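Local coordinates for protein (R)-2-hydroxyglutaryl-CoA dehydratase activating ATPase (Acidaminococcus fermentans, PDB 1HUX) that hydrolyses ATP slowly and, as a homodimer sharing one [4Fe-4S] cluster, drives electron transfer that activates 2-hydroxyglutaryl-CoA dehydratase, at residues Cys17-Ser30 and Arg43-Lys55. Numbering follows the deposited sequence.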
loop_
_atom_site.group_PDB
_atom_site.type_symbol
_atom_site.label_atom_id
_atom_site.label_comp_id
_atom_site.label_asym_id
_atom_site.label_seq_id
_atom_site.Cartn_x
_atom_site.Cartn_y
_atom_site.Cartn_z
ATOM N N CYS A 17 18.188 -21.666 -9.655
ATOM C CA CYS A 17 19.102 -22.735 -9.299
ATOM C C CYS A 17 20.490 -22.495 -9.821
ATOM O O CYS A 17 20.689 -21.964 -10.924
ATOM C CB CYS A 17 18.617 -24.072 -9.845
ATOM S SG CYS A 17 17.351 -24.895 -8.869
ATOM N N ILE A 18 21.457 -22.916 -9.015
ATOM C CA ILE A 18 22.855 -22.802 -9.378
ATOM C C ILE A 18 23.619 -24.075 -9.012
ATOM O O ILE A 18 23.350 -24.709 -7.985
ATOM C CB ILE A 18 23.516 -21.590 -8.672
ATOM C CG1 ILE A 18 23.076 -20.293 -9.359
ATOM C CG2 ILE A 18 25.051 -21.719 -8.718
ATOM C CD1 ILE A 18 23.626 -20.133 -10.776
ATOM N N ILE A 19 24.559 -24.449 -9.879
ATOM C CA ILE A 19 25.416 -25.612 -9.656
ATOM C C ILE A 19 26.838 -25.166 -9.947
ATOM O O ILE A 19 27.127 -24.655 -11.040
ATOM C CB ILE A 19 25.093 -26.783 -10.631
ATOM C CG1 ILE A 19 23.717 -27.371 -10.337
ATOM C CG2 ILE A 19 26.123 -27.891 -10.485
ATOM C CD1 ILE A 19 23.301 -28.447 -11.358
ATOM N N LEU A 20 27.728 -25.335 -8.977
ATOM C CA LEU A 20 29.118 -24.966 -9.218
ATOM C C LEU A 20 30.119 -26.056 -8.842
ATOM O O LEU A 20 29.880 -26.898 -7.948
ATOM C CB LEU A 20 29.477 -23.634 -8.533
ATOM C CG LEU A 20 28.853 -23.223 -7.202
ATOM C CD1 LEU A 20 29.050 -24.311 -6.163
ATOM C CD2 LEU A 20 29.492 -21.928 -6.758
ATOM N N LYS A 21 31.239 -26.029 -9.559
ATOM C CA LYS A 21 32.309 -26.989 -9.379
ATOM C C LYS A 21 33.424 -26.441 -8.492
ATOM O O LYS A 21 34.085 -25.453 -8.843
ATOM C CB LYS A 21 32.856 -27.378 -10.760
ATOM C CG LYS A 21 34.076 -28.287 -10.753
ATOM C CD LYS A 21 34.391 -28.778 -12.153
ATOM C CE LYS A 21 34.603 -27.627 -13.111
ATOM N NZ LYS A 21 34.692 -28.082 -14.534
ATOM N N ASP A 22 33.616 -27.089 -7.342
ATOM C CA ASP A 22 34.657 -26.720 -6.381
ATOM C C ASP A 22 34.388 -25.362 -5.772
ATOM O O ASP A 22 35.292 -24.727 -5.234
ATOM C CB ASP A 22 36.027 -26.727 -7.069
ATOM C CG ASP A 22 36.380 -28.093 -7.642
ATOM O OD1 ASP A 22 37.209 -28.163 -8.584
ATOM O OD2 ASP A 22 35.827 -29.099 -7.140
ATOM N N GLY A 23 33.129 -24.938 -5.844
ATOM C CA GLY A 23 32.736 -23.646 -5.305
ATOM C C GLY A 23 33.443 -22.484 -5.973
ATOM O O GLY A 23 33.442 -21.373 -5.450
ATOM N N LYS A 24 34.028 -22.725 -7.141
ATOM C CA LYS A 24 34.762 -21.678 -7.833
ATOM C C LYS A 24 34.187 -21.243 -9.178
ATOM O O LYS A 24 34.391 -20.101 -9.593
ATOM C CB LYS A 24 36.219 -22.110 -8.021
ATOM C CG LYS A 24 36.936 -22.449 -6.718
ATOM C CD LYS A 24 38.386 -22.840 -6.961
ATOM C CE LYS A 24 39.159 -21.709 -7.629
ATOM N NZ LYS A 24 40.575 -22.073 -7.913
ATOM N N GLU A 25 33.486 -22.135 -9.871
ATOM C CA GLU A 25 32.921 -21.764 -11.160
ATOM C C GLU A 25 31.500 -22.267 -11.321
ATOM O O GLU A 25 31.154 -23.367 -10.878
ATOM C CB GLU A 25 33.784 -22.289 -12.310
ATOM C CG GLU A 25 33.727 -23.789 -12.503
ATOM C CD GLU A 25 34.409 -24.237 -13.786
ATOM O OE1 GLU A 25 35.635 -24.026 -13.911
ATOM O OE2 GLU A 25 33.717 -24.799 -14.668
ATOM N N ILE A 26 30.672 -21.442 -11.950
ATOM C CA ILE A 26 29.277 -21.788 -12.199
ATOM C C ILE A 26 29.215 -22.675 -13.437
ATOM O O ILE A 26 29.725 -22.308 -14.501
ATOM C CB ILE A 26 28.424 -20.518 -12.443
ATOM C CG1 ILE A 26 28.467 -19.623 -11.201
ATOM C CG2 ILE A 26 26.993 -20.904 -12.782
ATOM C CD1 ILE A 26 27.627 -18.382 -11.318
ATOM N N VAL A 27 28.603 -23.849 -13.303
ATOM C CA VAL A 27 28.510 -24.750 -14.449
ATOM C C VAL A 27 27.152 -24.602 -15.112
ATOM O O VAL A 27 27.033 -24.703 -16.329
ATOM C CB VAL A 27 28.752 -26.238 -14.034
ATOM C CG1 VAL A 27 30.202 -26.410 -13.506
ATOM C CG2 VAL A 27 27.728 -26.672 -12.983
ATOM N N ALA A 28 26.129 -24.334 -14.316
ATOM C CA ALA A 28 24.805 -24.176 -14.875
ATOM C C ALA A 28 23.854 -23.515 -13.890
ATOM O O ALA A 28 24.040 -23.601 -12.660
ATOM C CB ALA A 28 24.256 -25.530 -15.295
ATOM N N LYS A 29 22.828 -22.861 -14.440
ATOM C CA LYS A 29 21.812 -22.183 -13.637
ATOM C C LYS A 29 20.467 -22.363 -14.299
ATOM O O LYS A 29 20.393 -22.739 -15.463
ATOM C CB LYS A 29 22.107 -20.685 -13.545
ATOM C CG LYS A 29 22.145 -19.968 -14.889
ATOM C CD LYS A 29 21.940 -18.488 -14.700
ATOM C CE LYS A 29 22.123 -17.740 -15.988
ATOM N NZ LYS A 29 23.556 -17.824 -16.375
ATOM N N SER A 30 19.404 -22.085 -13.563
ATOM C CA SER A 30 18.080 -22.204 -14.132
ATOM C C SER A 30 17.099 -21.282 -13.399
ATOM O O SER A 30 17.377 -20.809 -12.289
ATOM C CB SER A 30 17.623 -23.671 -14.081
ATOM O OG SER A 30 17.104 -24.037 -12.813
ATOM N N ARG A 43 10.779 -28.183 -10.800
ATOM C CA ARG A 43 11.145 -28.047 -12.203
ATOM C C ARG A 43 12.486 -27.421 -12.443
ATOM O O ARG A 43 13.237 -27.863 -13.314
ATOM C CB ARG A 43 10.137 -27.207 -12.947
ATOM C CG ARG A 43 8.968 -28.041 -13.433
ATOM C CD ARG A 43 8.593 -27.575 -14.838
ATOM N NE ARG A 43 8.195 -26.162 -14.842
ATOM C CZ ARG A 43 7.075 -25.673 -14.302
ATOM N NH1 ARG A 43 6.228 -26.509 -13.697
ATOM N NH2 ARG A 43 6.803 -24.356 -14.413
ATOM N N SER A 44 12.762 -26.355 -11.698
ATOM C CA SER A 44 14.022 -25.638 -11.852
ATOM C C SER A 44 15.217 -26.536 -11.540
ATOM O O SER A 44 16.275 -26.414 -12.169
ATOM C CB SER A 44 14.047 -24.393 -10.958
ATOM O OG SER A 44 14.015 -24.740 -9.588
ATOM N N ILE A 45 15.041 -27.444 -10.582
ATOM C CA ILE A 45 16.120 -28.359 -10.214
ATOM C C ILE A 45 16.449 -29.267 -11.400
ATOM O O ILE A 45 17.620 -29.482 -11.740
ATOM C CB ILE A 45 15.733 -29.225 -9.002
ATOM C CG1 ILE A 45 15.444 -28.318 -7.794
ATOM C CG2 ILE A 45 16.858 -30.198 -8.697
ATOM C CD1 ILE A 45 14.919 -29.035 -6.575
ATOM N N SER A 46 15.402 -29.788 -12.029
ATOM C CA SER A 46 15.551 -30.643 -13.199
ATOM C C SER A 46 16.246 -29.817 -14.281
ATOM O O SER A 46 17.215 -30.260 -14.906
ATOM C CB SER A 46 14.176 -31.074 -13.689
ATOM O OG SER A 46 13.327 -31.367 -12.587
ATOM N N GLU A 47 15.733 -28.606 -14.490
ATOM C CA GLU A 47 16.287 -27.687 -15.472
ATOM C C GLU A 47 17.810 -27.572 -15.351
ATOM O O GLU A 47 18.525 -27.698 -16.350
ATOM C CB GLU A 47 15.675 -26.298 -15.292
ATOM C CG GLU A 47 14.172 -26.232 -15.461
ATOM C CD GLU A 47 13.741 -26.287 -16.906
ATOM O OE1 GLU A 47 12.536 -26.072 -17.171
ATOM O OE2 GLU A 47 14.605 -26.543 -17.774
ATOM N N VAL A 48 18.302 -27.322 -14.136
ATOM C CA VAL A 48 19.745 -27.171 -13.943
ATOM C C VAL A 48 20.466 -28.457 -14.256
ATOM O O VAL A 48 21.358 -28.498 -15.119
ATOM C CB VAL A 48 20.126 -26.777 -12.489
ATOM C CG1 VAL A 48 20.707 -25.355 -12.468
ATOM C CG2 VAL A 48 18.929 -26.911 -11.579
ATOM N N LEU A 49 20.067 -29.503 -13.544
ATOM C CA LEU A 49 20.681 -30.794 -13.731
ATOM C C LEU A 49 20.793 -31.103 -15.225
ATOM O O LEU A 49 21.852 -31.538 -15.702
ATOM C CB LEU A 49 19.883 -31.850 -12.969
ATOM C CG LEU A 49 20.083 -31.715 -11.447
ATOM C CD1 LEU A 49 19.073 -32.548 -10.672
ATOM C CD2 LEU A 49 21.508 -32.104 -11.098
ATOM N N GLU A 50 19.725 -30.836 -15.973
ATOM C CA GLU A 50 19.744 -31.089 -17.406
ATOM C C GLU A 50 20.776 -30.223 -18.094
ATOM O O GLU A 50 21.666 -30.729 -18.778
ATOM C CB GLU A 50 18.375 -30.832 -18.025
ATOM C CG GLU A 50 17.372 -31.927 -17.754
ATOM C CD GLU A 50 16.158 -31.814 -18.648
ATOM O OE1 GLU A 50 15.468 -30.771 -18.578
ATOM O OE2 GLU A 50 15.901 -32.765 -19.419
ATOM N N ASN A 51 20.655 -28.915 -17.907
ATOM C CA ASN A 51 21.580 -27.975 -18.519
ATOM C C ASN A 51 23.016 -28.411 -18.271
ATOM O O ASN A 51 23.864 -28.307 -19.162
ATOM C CB ASN A 51 21.359 -26.571 -17.945
ATOM C CG ASN A 51 19.988 -25.999 -18.290
ATOM O OD1 ASN A 51 19.610 -25.917 -19.461
ATOM N ND2 ASN A 51 19.244 -25.588 -17.267
ATOM N N ALA A 52 23.266 -28.918 -17.065
ATOM C CA ALA A 52 24.598 -29.363 -16.654
ATOM C C ALA A 52 24.958 -30.773 -17.113
ATOM O O ALA A 52 26.135 -31.123 -17.200
ATOM C CB ALA A 52 24.722 -29.271 -15.132
ATOM N N HIS A 53 23.940 -31.575 -17.403
ATOM C CA HIS A 53 24.134 -32.954 -17.846
ATOM C C HIS A 53 24.569 -33.819 -16.682
ATOM O O HIS A 53 25.503 -34.604 -16.821
ATOM C CB HIS A 53 25.197 -33.052 -18.946
ATOM C CG HIS A 53 24.899 -32.221 -20.151
ATOM N ND1 HIS A 53 23.728 -32.343 -20.872
ATOM C CD2 HIS A 53 25.615 -31.245 -20.757
ATOM C CE1 HIS A 53 23.736 -31.476 -21.867
ATOM N NE2 HIS A 53 24.870 -30.797 -21.819
ATOM N N MET A 54 23.909 -33.664 -15.537
ATOM C CA MET A 54 24.246 -34.459 -14.365
ATOM C C MET A 54 22.996 -34.858 -13.636
ATOM O O MET A 54 21.911 -34.358 -13.925
ATOM C CB MET A 54 25.161 -33.679 -13.426
ATOM C CG MET A 54 26.326 -33.030 -14.150
ATOM S SD MET A 54 27.449 -32.188 -13.048
ATOM C CE MET A 54 26.337 -31.048 -12.309
ATOM N N LYS A 55 23.141 -35.784 -12.705
ATOM C CA LYS A 55 21.985 -36.224 -11.949
ATOM C C LYS A 55 22.076 -35.722 -10.511
ATOM O O LYS A 55 23.163 -35.418 -10.007
ATOM C CB LYS A 55 21.869 -37.755 -11.979
ATOM C CG LYS A 55 21.537 -38.335 -13.351
ATOM C CD LYS A 55 22.624 -39.270 -13.831
ATOM C CE LYS A 55 22.341 -39.761 -15.231
ATOM N NZ LYS A 55 23.466 -40.593 -15.730
#
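Val48 lays CG1 over the Lys29 backbone in the strand pair Cys17-Lys21 and Glu25-Ser30; CG2, crowded by carbonyls of its own helix, is less certain beside CB of Cys17. The hairpin and helix 43-52 belong to one actin-fold domain, in which the helix covers one face of the mixed sheet at its hairpin edge. The helix axis runs at 152° to strand 25-30, nearly antiparallel, and passes 6.9 Å from it, an approach suited to small residues: CB of Ala28 meets CB of Ala52 at 3.8 Å. From the neighbouring strand Ile19 crosses Val48 obliquely. Its CG1 is anti to the carbonyl carbon (chi1 -68°), and the extended arm carries CD1 to 3.8 Å from CB of Val48. The other branch meets Met54 tip to tip, CG2 lying 3.7 Å from CE; the flexible thioether bends at chi3 to bring CE there, just past the Schellman turn at His53. An alanine in place of Val48 would keep CB against Ile19 but would probably leave a gap over the Lys29 backbone. On the opposite sheet face, Ile18 packs on helix 245-257. Near the ATP-binding Ser15, Ser44 OG hydrogen-bonds to the Pro41 carbonyl. Serine suits position 30 because its short hydroxyl reaches a helix carbonyl, a bond read with caution since that carbonyl is crowded: OG of Ser30 to O of Ser44, 2.6 Å.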